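Local structure of ribonucleoside-diphosphate reductase (5IM3) at residues Y892-A895 / W896-L900; E733-A737 / K738-V742; D288-R291 / D292-F295. The protein probably catalyses the reduction of ribonucleoside diphosphates to the deoxyribonucleotides needed for DNA synthesis, and binds dATP as an allosteric enzyme. All blocks are in the same frame, centred on the assembly; numbering follows the deposited sequence.

Interaction 1. Residues Y892-A895 / W896-L900; sequences YRMA and WFRGL
Phe897 N donates to Arg893 O at 2.7 Å, a helical i to i+4 bond on the last turn of helix 885-897. The donor lies in the plane of the carbonyl, and the N-H points at the oxygen with an angle of 161°. One residue on, Arg898 N reaches Met894 O at 2.8 Å, but this bond is more bent, at 131°. Arg898 is also where the backbone leaves helical angles. Gly899 follows with a positive phi of 77° and is the C-prime residue of a Schellman motif. Its two bonds close the helix: Leu900 N to Ala895 O at 3.2 Å, and Gly899 N to Trp896 O at 3.1 Å.

The motif folds Leu900 back over the last turn. Its CD1 rests on Ala895 CB at 3.7 Å, the apolar contact that goes with the capping bonds. On another side of the helix end, Met894 and Arg898 meet through their aliphatic parts, CG to CG at 4.0 Å. Arg898 has CG beside its own backbone N, which sets this CG against Met894 O at 3.2 Å. Phe897 CD2 lies over one face of the Arg898 guanidinium, toward its rim. Trp896 has CG anti to the backbone N, and the end of its side chain leads away from 892-895.

Arg898 NE forms a salt bridge with Glu861, and Arg893 NE forms one with Asp889, one turn earlier in the same helix. Trp896 NE1 is hydrogen-bonded to Asp489, while Arg735 makes a cation-pi contact with the ring. Helix 885-897 is the helix of a beta-alpha-beta unit with strands 878-881 and 906-909; Met894 and Leu900 pack on helix 856-866, Trp896 on helix 489-496, and Tyr892 on helix 544-558.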
ATOM      1  N   TYR A 892     -19.300 -16.996 -10.888  1.00 55.68           N
ATOM      2  CA  TYR A 892     -20.707 -16.649 -11.040  1.00 54.67           C
ATOM      3  C   TYR A 892     -21.145 -16.580 -12.498  1.00 54.57           C
ATOM      4  O   TYR A 892     -22.349 -16.642 -12.770  1.00 54.79           O
ATOM      5  CB  TYR A 892     -20.994 -15.339 -10.306  1.00 53.22           C
ATOM      6  CG  TYR A 892     -20.916 -15.522  -8.808  1.00 52.37           C
ATOM      7  CD1 TYR A 892     -21.973 -16.090  -8.106  1.00 50.24           C
ATOM      8  CD2 TYR A 892     -19.775 -15.171  -8.100  1.00 53.58           C
ATOM      9  CE1 TYR A 892     -21.904 -16.281  -6.738  1.00 51.49           C
ATOM     10  CE2 TYR A 892     -19.694 -15.358  -6.730  1.00 52.53           C
ATOM     11  CZ  TYR A 892     -20.759 -15.915  -6.054  1.00 53.51           C
ATOM     12  OH  TYR A 892     -20.683 -16.103  -4.689  1.00 53.09           O
ATOM     13  N   ARG A 893     -20.204 -16.471 -13.438  1.00 57.43           N
ATOM     14  CA  ARG A 893     -20.522 -16.787 -14.826  1.00 59.51           C
ATOM     15  C   ARG A 893     -20.877 -18.261 -14.971  1.00 60.91           C
ATOM     16  O   ARG A 893     -21.854 -18.612 -15.643  1.00 60.38           O
ATOM     17  CB  ARG A 893     -19.343 -16.449 -15.741  1.00 61.29           C
ATOM     18  CG  ARG A 893     -19.132 -14.971 -16.006  1.00 61.90           C
ATOM     19  CD  ARG A 893     -18.230 -14.766 -17.215  1.00 63.89           C
ATOM     20  NE  ARG A 893     -17.772 -13.384 -17.336  1.00 64.29           N
ATOM     21  CZ  ARG A 893     -17.410 -12.809 -18.479  1.00 67.80           C
ATOM     22  NH1 ARG A 893     -17.459 -13.489 -19.619  1.00 70.00           N
ATOM     23  NH2 ARG A 893     -17.009 -11.544 -18.486  1.00 68.28           N
ATOM     24  N   MET A 894     -20.086 -19.139 -14.348  1.00 63.04           N
ATOM     25  CA  MET A 894     -20.345 -20.572 -14.424  1.00 62.09           C
ATOM     26  C   MET A 894     -21.691 -20.921 -13.804  1.00 58.49           C
ATOM     27  O   MET A 894     -22.443 -21.735 -14.353  1.00 58.57           O
ATOM     28  CB  MET A 894     -19.216 -21.337 -13.730  1.00 64.17           C
ATOM     29  CG  MET A 894     -19.406 -22.847 -13.673  1.00 66.75           C
ATOM     30  SD  MET A 894     -18.145 -23.661 -12.668  1.00 70.60           S
ATOM     31  CE  MET A 894     -18.631 -25.374 -12.854  1.00 71.00           C
ATOM     32  N   ALA A 895     -22.007 -20.323 -12.653  1.00 51.49           N
ATOM     33  CA  ALA A 895     -23.290 -20.585 -12.008  1.00 50.36           C
ATOM     34  C   ALA A 895     -24.450 -20.273 -12.945  1.00 49.72           C
ATOM     35  O   ALA A 895     -25.408 -21.050 -13.043  1.00 48.17           O
ATOM     36  CB  ALA A 895     -23.408 -19.764 -10.724  1.00 48.11           C
ATOM     37  N   TRP A 896     -24.382 -19.137 -13.637  1.00 49.76           N
ATOM     38  CA  TRP A 896     -25.411 -18.788 -14.610  1.00 51.42           C
ATOM     39  C   TRP A 896     -25.347 -19.709 -15.823  1.00 53.40           C
ATOM     40  O   TRP A 896     -26.375 -20.203 -16.301  1.00 53.63           O
ATOM     41  CB  TRP A 896     -25.243 -17.325 -15.024  1.00 50.90           C
ATOM     42  CG  TRP A 896     -26.229 -16.852 -16.041  1.00 48.93           C
ATOM     43  CD1 TRP A 896     -27.562 -16.630 -15.851  1.00 47.32           C
ATOM     44  CD2 TRP A 896     -25.956 -16.522 -17.405  1.00 52.66           C
ATOM     45  NE1 TRP A 896     -28.139 -16.189 -17.018  1.00 49.97           N
ATOM     46  CE2 TRP A 896     -27.173 -16.114 -17.987  1.00 51.54           C
ATOM     47  CE3 TRP A 896     -24.801 -16.534 -18.193  1.00 52.99           C
ATOM     48  CZ2 TRP A 896     -27.268 -15.725 -19.320  1.00 52.11           C
ATOM     49  CZ3 TRP A 896     -24.898 -16.149 -19.511  1.00 55.95           C
ATOM     50  CH2 TRP A 896     -26.123 -15.743 -20.062  1.00 56.47           C
ATOM     51  N   PHE A 897     -24.140 -19.955 -16.330  1.00 58.45           N
ATOM     52  CA  PHE A 897     -23.976 -20.790 -17.516  1.00 61.45           C
ATOM     53  C   PHE A 897     -24.506 -22.203 -17.291  1.00 61.85           C
ATOM     54  O   PHE A 897     -24.891 -22.880 -18.252  1.00 63.38           O
ATOM     55  CB  PHE A 897     -22.497 -20.818 -17.912  1.00 61.14           C
ATOM     56  CG  PHE A 897     -22.232 -21.430 -19.258  1.00 64.30           C
ATOM     57  CD1 PHE A 897     -22.591 -20.767 -20.419  1.00 65.22           C
ATOM     58  CD2 PHE A 897     -21.601 -22.657 -19.361  1.00 66.05           C
ATOM     59  CE1 PHE A 897     -22.341 -21.326 -21.658  1.00 67.95           C
ATOM     60  CE2 PHE A 897     -21.348 -23.219 -20.595  1.00 68.79           C
ATOM     61  CZ  PHE A 897     -21.720 -22.553 -21.744  1.00 70.32           C
ATOM     62  N   ARG A 898     -24.545 -22.663 -16.039  1.00 63.55           N
ATOM     63  CA  ARG A 898     -24.960 -24.024 -15.718  1.00 64.22           C
ATOM     64  C   ARG A 898     -26.420 -24.112 -15.291  1.00 62.32           C
ATOM     65  O   ARG A 898     -26.836 -25.131 -14.729  1.00 61.45           O
ATOM     66  CB  ARG A 898     -24.060 -24.608 -14.627  1.00 62.55           C
ATOM     67  CG  ARG A 898     -22.620 -24.815 -15.053  1.00 64.54           C
ATOM     68  CD  ARG A 898     -22.521 -25.868 -16.146  1.00 69.65           C
ATOM     69  NE  ARG A 898     -21.182 -25.969 -16.710  1.00 72.59           N
ATOM     70  CZ  ARG A 898     -20.873 -26.738 -17.747  1.00 76.12           C
ATOM     71  NH1 ARG A 898     -21.806 -27.481 -18.327  1.00 77.25           N
ATOM     72  NH2 ARG A 898     -19.628 -26.766 -18.202  1.00 79.26           N
ATOM     73  N   GLY A 899     -27.206 -23.070 -15.542  1.00 55.49           N
ATOM     74  CA  GLY A 899     -28.632 -23.147 -15.317  1.00 55.27           C
ATOM     75  C   GLY A 899     -29.067 -23.045 -13.875  1.00 52.87           C
ATOM     76  O   GLY A 899     -30.177 -23.472 -13.547  1.00 53.90           O
ATOM     77  N   LEU A 900     -28.236 -22.490 -13.000  1.00 48.45           N
ATOM     78  CA  LEU A 900     -28.650 -22.301 -11.618  1.00 48.99           C
ATOM     79  C   LEU A 900     -29.651 -21.157 -11.516  1.00 48.11           C
ATOM     80  O   LEU A 900     -29.575 -20.169 -12.253  1.00 46.51           O
ATOM     81  CB  LEU A 900     -27.439 -22.025 -10.726  1.00 49.80           C
ATOM     82  CG  LEU A 900     -26.507 -23.208 -10.443  1.00 53.11           C
ATOM     83  CD1 LEU A 900     -25.351 -22.749  -9.575  1.00 53.33           C
ATOM     84  CD2 LEU A 900     -27.244 -24.363  -9.775  1.00 52.95           C
TER

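Interaction 2. Residues E733-A737 / K738-V742; sequences EERGA and KYIEV
Tyr739 N donates to Gly736 O at 3.0 Å with a nearly straight N-H angle of 167°. The donor stands above the carbonyl plane, 45° out of it. This i to i+3 bond makes 736-739 a beta turn that follows the end of helix 724-735. Ile740 N adds a weak bond to the same oxygen, so Gly736 O is held by one good and one weak amide bond. Gly736 has a positive phi and is the first residue after the helix to leave helical angles.

Arg735 packs against this turn. Its chain bends at chi3 (-64°), and NH1 meets Tyr739 O at the guanidinium edge in a weak bond of 3.4 Å. The same NH1 is also hydrogen-bonded to Trp896 O, and NE pairs with Asp489 in a salt bridge. Ile740 CD1 sits over one guanidinium face, 4.2 Å from Arg735 CZ. The aliphatic chain packs too, with Arg735 CD 3.6 Å from Tyr739 CB. This buried guanidinium therefore has polar partners at its edge and an apolar group on a face.

At the other end of the tyrosine, the hydroxyl is hydrogen-bonded to Asp497. Lys738 NZ makes a weak hydrogen bond to the Tyr739 hydroxyl, and Lys738 CB covers part of one ring face.

The turn is wedged among helices. Tyr739 packs on helix 489-496 and on Trp896 of helix 885-897. Ile740 leans back on helix 724-735, and Arg735 touches helix 566-571.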
ATOM      1  N   GLU A 733     -33.390 -23.898 -24.994  1.00 85.65           N
ATOM      2  CA  GLU A 733     -33.921 -23.372 -26.248  1.00 90.86           C
ATOM      3  C   GLU A 733     -34.098 -21.863 -26.171  1.00 89.05           C
ATOM      4  O   GLU A 733     -33.686 -21.128 -27.076  1.00 90.51           O
ATOM      5  CB  GLU A 733     -35.255 -24.040 -26.583  1.00 95.05           C
ATOM      6  CG  GLU A 733     -35.147 -25.487 -27.025  1.00100.02           C
ATOM      7  CD  GLU A 733     -36.440 -26.004 -27.627  1.00103.76           C
ATOM      8  OE1 GLU A 733     -37.368 -25.191 -27.832  1.00103.65           O
ATOM      9  OE2 GLU A 733     -36.529 -27.221 -27.897  1.00106.04           O
ATOM     10  N   GLU A 734     -34.713 -21.383 -25.089  1.00 79.08           N
ATOM     11  CA  GLU A 734     -35.015 -19.962 -24.967  1.00 77.96           C
ATOM     12  C   GLU A 734     -33.739 -19.129 -24.927  1.00 73.73           C
ATOM     13  O   GLU A 734     -33.530 -18.247 -25.767  1.00 74.08           O
ATOM     14  CB  GLU A 734     -35.863 -19.719 -23.717  1.00 80.43           C
ATOM     15  CG  GLU A 734     -37.335 -20.074 -23.878  1.00 85.71           C
ATOM     16  CD  GLU A 734     -38.036 -19.207 -24.909  1.00 90.89           C
ATOM     17  OE1 GLU A 734     -38.041 -19.583 -26.103  1.00 93.68           O
ATOM     18  OE2 GLU A 734     -38.572 -18.143 -24.527  1.00 92.72           O
ATOM     19  N   ARG A 735     -32.870 -19.397 -23.949  1.00 69.68           N
ATOM     20  CA  ARG A 735     -31.668 -18.582 -23.792  1.00 66.54           C
ATOM     21  C   ARG A 735     -30.696 -18.796 -24.946  1.00 65.51           C
ATOM     22  O   ARG A 735     -30.067 -17.843 -25.417  1.00 65.51           O
ATOM     23  CB  ARG A 735     -30.986 -18.894 -22.461  1.00 63.19           C
ATOM     24  CG  ARG A 735     -29.807 -17.980 -22.162  1.00 62.41           C
ATOM     25  CD  ARG A 735     -28.996 -18.467 -20.982  1.00 60.49           C
ATOM     26  NE  ARG A 735     -29.756 -18.451 -19.736  1.00 58.56           N
ATOM     27  CZ  ARG A 735     -29.257 -18.797 -18.554  1.00 57.75           C
ATOM     28  NH1 ARG A 735     -27.994 -19.186 -18.449  1.00 58.46           N
ATOM     29  NH2 ARG A 735     -30.019 -18.751 -17.469  1.00 56.02           N
ATOM     30  N   GLY A 736     -30.550 -20.029 -25.400  1.00 61.70           N
ATOM     31  CA  GLY A 736     -29.621 -20.352 -26.469  1.00 64.40           C
ATOM     32  C   GLY A 736     -28.403 -21.079 -25.925  1.00 64.83           C
ATOM     33  O   GLY A 736     -27.875 -20.741 -24.857  1.00 61.97           O
ATOM     34  N   ALA A 737     -27.945 -22.088 -26.670  1.00 71.27           N
ATOM     35  CA  ALA A 737     -26.817 -22.895 -26.220  1.00 71.91           C
ATOM     36  C   ALA A 737     -25.543 -22.074 -26.071  1.00 71.90           C
ATOM     37  O   ALA A 737     -24.618 -22.507 -25.374  1.00 72.06           O
ATOM     38  CB  ALA A 737     -26.579 -24.052 -27.191  1.00 74.29           C
ATOM     39  N   LYS A 738     -25.474 -20.901 -26.704  1.00 73.73           N
ATOM     40  CA  LYS A 738     -24.296 -20.051 -26.579  1.00 73.57           C
ATOM     41  C   LYS A 738     -24.104 -19.545 -25.157  1.00 70.71           C
ATOM     42  O   LYS A 738     -22.983 -19.173 -24.790  1.00 70.41           O
ATOM     43  CB  LYS A 738     -24.407 -18.870 -27.549  1.00 75.62           C
ATOM     44  CG  LYS A 738     -23.136 -18.036 -27.688  1.00 76.53           C
ATOM     45  CD  LYS A 738     -23.157 -17.176 -28.954  1.00 78.59           C
ATOM     46  CE  LYS A 738     -23.541 -15.732 -28.668  1.00 77.60           C
ATOM     47  NZ  LYS A 738     -22.481 -15.017 -27.901  1.00 77.61           N
ATOM     48  N   TYR A 739     -25.162 -19.534 -24.345  1.00 67.86           N
ATOM     49  CA  TYR A 739     -25.108 -18.963 -23.007  1.00 64.83           C
ATOM     50  C   TYR A 739     -25.483 -19.935 -21.896  1.00 64.99           C
ATOM     51  O   TYR A 739     -25.475 -19.536 -20.726  1.00 63.51           O
ATOM     52  CB  TYR A 739     -26.030 -17.742 -22.920  1.00 63.46           C
ATOM     53  CG  TYR A 739     -25.723 -16.656 -23.923  1.00 64.23           C
ATOM     54  CD1 TYR A 739     -24.654 -15.790 -23.737  1.00 63.56           C
ATOM     55  CD2 TYR A 739     -26.513 -16.489 -25.051  1.00 64.12           C
ATOM     56  CE1 TYR A 739     -24.376 -14.794 -24.653  1.00 64.36           C
ATOM     57  CE2 TYR A 739     -26.243 -15.497 -25.970  1.00 65.24           C
ATOM     58  CZ  TYR A 739     -25.176 -14.651 -25.767  1.00 64.81           C
ATOM     59  OH  TYR A 739     -24.911 -13.666 -26.687  1.00 65.31           O
ATOM     60  N   ILE A 740     -25.817 -21.184 -22.210  1.00 65.56           N
ATOM     61  CA  ILE A 740     -26.176 -22.150 -21.176  1.00 65.04           C
ATOM     62  C   ILE A 740     -25.813 -23.546 -21.657  1.00 67.41           C
ATOM     63  O   ILE A 740     -26.019 -23.893 -22.823  1.00 68.26           O
ATOM     64  CB  ILE A 740     -27.673 -22.067 -20.807  1.00 65.52           C
ATOM     65  CG1 ILE A 740     -28.025 -23.115 -19.746  1.00 64.45           C
ATOM     66  CG2 ILE A 740     -28.541 -22.241 -22.049  1.00 65.88           C
ATOM     67  CD1 ILE A 740     -29.419 -22.946 -19.154  1.00 63.81           C
ATOM     68  N   GLU A 741     -25.273 -24.345 -20.742  1.00 72.15           N
ATOM     69  CA  GLU A 741     -24.957 -25.741 -21.018  1.00 75.33           C
ATOM     70  C   GLU A 741     -25.135 -26.519 -19.726  1.00 72.87           C
ATOM     71  O   GLU A 741     -24.493 -26.204 -18.721  1.00 71.89           O
ATOM     72  CB  GLU A 741     -23.534 -25.893 -21.554  1.00 78.99           C
ATOM     73  CG  GLU A 741     -23.129 -27.327 -21.831  1.00 83.27           C
ATOM     74  CD  GLU A 741     -21.776 -27.428 -22.496  1.00 87.07           C
ATOM     75  OE1 GLU A 741     -21.606 -26.845 -23.588  1.00 89.16           O
ATOM     76  OE2 GLU A 741     -20.880 -28.079 -21.922  1.00 88.17           O
ATOM     77  N   VAL A 742     -26.007 -27.521 -19.751  1.00 66.08           N
ATOM     78  CA  VAL A 742     -26.305 -28.325 -18.574  1.00 64.87           C
ATOM     79  C   VAL A 742     -26.485 -29.771 -19.010  1.00 66.77           C
ATOM     80  O   VAL A 742     -26.997 -30.045 -20.100  1.00 67.69           O
ATOM     81  CB  VAL A 742     -27.556 -27.800 -17.831  1.00 64.76           C
ATOM     82  CG1 VAL A 742     -28.737 -27.685 -18.773  1.00 66.05           C
ATOM     83  CG2 VAL A 742     -27.902 -28.687 -16.641  1.00 64.29           C
TER

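Interaction 3. Residues D288-R291 / D292-F295; sequences DHER and DQQF
Gln293 N to Glu290 O, at 3.0 Å, and Gln294 N to Arg291 O, at 3.2 Å, are i to i+3 bonds that make 289-294 a 3-10 segment, with Asp292 N adding a weak bond to His289 O. In both of the stronger bonds the donor stands well above the carbonyl plane, by 52° at Glu290 and 68° at Arg291.

Arg291 and Gln294 lie side by side, one turn apart, and point the same way. Gln294 CG touches Arg291 O at 3.3 Å, and its extended chain follows that of Arg291. Glu290 and Gln293 meet in another way. Bent at chi2 (-72°), the glutamate brings OE1 to within 3.5 Å of Gln293 CG, with the carboxylate and amide planes steeply inclined to each other.

Asp288 opens the segment with an Asx turn. Its OD1 accepts from Glu290 N at 2.9 Å, on the anti side of the carboxylate. OD2 forms a salt bridge with Arg291 NE, 3.4 Å away, at the edge of the guanidinium; the hydrogen bond within it is weak. The carboxylate thus meets the first turn through both oxygens, one at a backbone amide and one at a side chain. The whole piece joins helix 280-286 to helix 297-307, in the all-alpha part of the reductase.

Glu290 CG covers part of one face of the His289 ring, whose side chain packs on helix 250-267. Buried Asp292 is hydrogen-bonded to Gln320 at OD1 and to the Tyr254 hydroxyl at OD2. Phe295 meets Phe351 edge-to-face and packs on helix 319-330.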
ATOM      1  N   ASP A 288     -42.061 -45.641  20.735  1.00 63.06           N
ATOM      2  CA  ASP A 288     -40.902 -46.525  20.802  1.00 64.06           C
ATOM      3  C   ASP A 288     -39.844 -45.843  21.662  1.00 64.56           C
ATOM      4  O   ASP A 288     -39.204 -44.882  21.221  1.00 64.62           O
ATOM      5  CB  ASP A 288     -40.378 -46.818  19.397  1.00 66.67           C
ATOM      6  CG  ASP A 288     -39.242 -47.824  19.385  1.00 69.49           C
ATOM      7  OD1 ASP A 288     -38.643 -48.080  20.450  1.00 69.83           O
ATOM      8  OD2 ASP A 288     -38.938 -48.352  18.295  1.00 71.80           O
ATOM      9  N   HIS A 289     -39.664 -46.335  22.890  1.00 66.92           N
ATOM     10  CA  HIS A 289     -38.720 -45.717  23.816  1.00 68.83           C
ATOM     11  C   HIS A 289     -37.269 -45.906  23.391  1.00 70.66           C
ATOM     12  O   HIS A 289     -36.401 -45.158  23.852  1.00 71.39           O
ATOM     13  CB  HIS A 289     -38.904 -46.287  25.223  1.00 70.42           C
ATOM     14  CG  HIS A 289     -38.269 -47.629  25.415  1.00 71.93           C
ATOM     15  ND1 HIS A 289     -38.869 -48.800  25.004  1.00 72.62           N
ATOM     16  CD2 HIS A 289     -37.086 -47.985  25.970  1.00 72.64           C
ATOM     17  CE1 HIS A 289     -38.082 -49.819  25.300  1.00 75.34           C
ATOM     18  NE2 HIS A 289     -36.994 -49.352  25.885  1.00 74.38           N
ATOM     19  N   GLU A 290     -36.981 -46.888  22.536  1.00 71.92           N
ATOM     20  CA  GLU A 290     -35.605 -47.119  22.112  1.00 73.08           C
ATOM     21  C   GLU A 290     -35.081 -46.013  21.203  1.00 70.31           C
ATOM     22  O   GLU A 290     -33.863 -45.861  21.076  1.00 70.97           O
ATOM     23  CB  GLU A 290     -35.492 -48.467  21.403  1.00 75.64           C
ATOM     24  CG  GLU A 290     -35.501 -49.669  22.345  1.00 80.55           C
ATOM     25  CD  GLU A 290     -34.214 -49.807  23.147  1.00 82.57           C
ATOM     26  OE1 GLU A 290     -33.266 -49.032  22.905  1.00 82.75           O
ATOM     27  OE2 GLU A 290     -34.146 -50.700  24.019  1.00 86.13           O
ATOM     28  N   ARG A 291     -35.961 -45.240  20.569  1.00 67.59           N
ATOM     29  CA  ARG A 291     -35.495 -44.174  19.689  1.00 68.04           C
ATOM     30  C   ARG A 291     -34.864 -43.017  20.453  1.00 65.61           C
ATOM     31  O   ARG A 291     -34.248 -42.151  19.825  1.00 65.16           O
ATOM     32  CB  ARG A 291     -36.650 -43.681  18.819  1.00 65.77           C
ATOM     33  CG  ARG A 291     -37.374 -44.823  18.123  1.00 69.25           C
ATOM     34  CD  ARG A 291     -38.258 -44.349  16.991  1.00 68.15           C
ATOM     35  NE  ARG A 291     -39.091 -45.432  16.477  1.00 70.24           N
ATOM     36  CZ  ARG A 291     -39.825 -45.353  15.373  1.00 71.43           C
ATOM     37  NH1 ARG A 291     -39.825 -44.239  14.653  1.00 71.56           N
ATOM     38  NH2 ARG A 291     -40.553 -46.390  14.985  1.00 74.26           N
ATOM     39  N   ASP A 292     -34.986 -42.989  21.782  1.00 70.73           N
ATOM     40  CA  ASP A 292     -34.228 -42.026  22.574  1.00 72.19           C
ATOM     41  C   ASP A 292     -32.730 -42.282  22.477  1.00 71.70           C
ATOM     42  O   ASP A 292     -31.929 -41.352  22.628  1.00 69.73           O
ATOM     43  CB  ASP A 292     -34.675 -42.077  24.036  1.00 74.92           C
ATOM     44  CG  ASP A 292     -35.939 -41.282  24.292  1.00 77.51           C
ATOM     45  OD1 ASP A 292     -36.535 -40.769  23.320  1.00 77.17           O
ATOM     46  OD2 ASP A 292     -36.342 -41.173  25.469  1.00 79.01           O
ATOM     47  N   GLN A 293     -32.332 -43.531  22.230  1.00 73.46           N
ATOM     48  CA  GLN A 293     -30.920 -43.865  22.109  1.00 75.20           C
ATOM     49  C   GLN A 293     -30.277 -43.259  20.866  1.00 73.77           C
ATOM     50  O   GLN A 293     -29.045 -43.253  20.769  1.00 74.47           O
ATOM     51  CB  GLN A 293     -30.744 -45.387  22.089  1.00 78.23           C
ATOM     52  CG  GLN A 293     -31.433 -46.127  23.236  1.00 78.50           C
ATOM     53  CD  GLN A 293     -30.945 -45.685  24.603  1.00 79.15           C
ATOM     54  OE1 GLN A 293     -31.326 -44.623  25.094  1.00 79.94           O
ATOM     55  NE2 GLN A 293     -30.096 -46.497  25.223  1.00 81.72           N
ATOM     56  N   GLN A 294     -31.074 -42.748  19.926  1.00 64.97           N
ATOM     57  CA  GLN A 294     -30.539 -42.206  18.683  1.00 64.70           C
ATOM     58  C   GLN A 294     -29.878 -40.847  18.864  1.00 61.69           C
ATOM     59  O   GLN A 294     -29.107 -40.430  17.995  1.00 62.06           O
ATOM     60  CB  GLN A 294     -31.655 -42.077  17.640  1.00 63.59           C
ATOM     61  CG  GLN A 294     -32.402 -43.370  17.351  1.00 65.97           C
ATOM     62  CD  GLN A 294     -33.658 -43.147  16.534  1.00 65.42           C
ATOM     63  OE1 GLN A 294     -34.041 -42.008  16.257  1.00 63.07           O
ATOM     64  NE2 GLN A 294     -34.311 -44.237  16.145  1.00 66.77           N
ATOM     65  N   PHE A 295     -30.147 -40.161  19.970  1.00 60.32           N
ATOM     66  CA  PHE A 295     -29.806 -38.752  20.095  1.00 58.73           C
ATOM     67  C   PHE A 295     -28.316 -38.543  20.325  1.00 59.93           C
ATOM     68  O   PHE A 295     -27.703 -39.207  21.169  1.00 61.08           O
ATOM     69  CB  PHE A 295     -30.588 -38.115  21.242  1.00 58.46           C
ATOM     70  CG  PHE A 295     -31.991 -37.737  20.881  1.00 58.75           C
ATOM     71  CD1 PHE A 295     -32.235 -36.683  20.020  1.00 57.55           C
ATOM     72  CD2 PHE A 295     -33.067 -38.427  21.412  1.00 57.47           C
ATOM     73  CE1 PHE A 295     -33.524 -36.328  19.686  1.00 55.04           C
ATOM     74  CE2 PHE A 295     -34.358 -38.078  21.083  1.00 57.39           C
ATOM     75  CZ  PHE A 295     -34.588 -37.028  20.218  1.00 56.27           C
TER

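Interactions 1 and 2 are neighbours, with centres 11 Å apart, although about 150 residues separate them in the chain. Both lie in the barrel domain. Backbone joins backbone between them: Phe897 O and Glu741 N are 2.9 Å apart, a probable hydrogen bond. Phe897 CD1 also packs against Tyr739 O at 3.2 Å. The capped end of helix 885-897 therefore meets the turn after helix 724-735. Interaction 3 stands apart, its centre 44 Å from that of interaction 1 and 50 Å from that of interaction 2. All three lie away from the dATP sites.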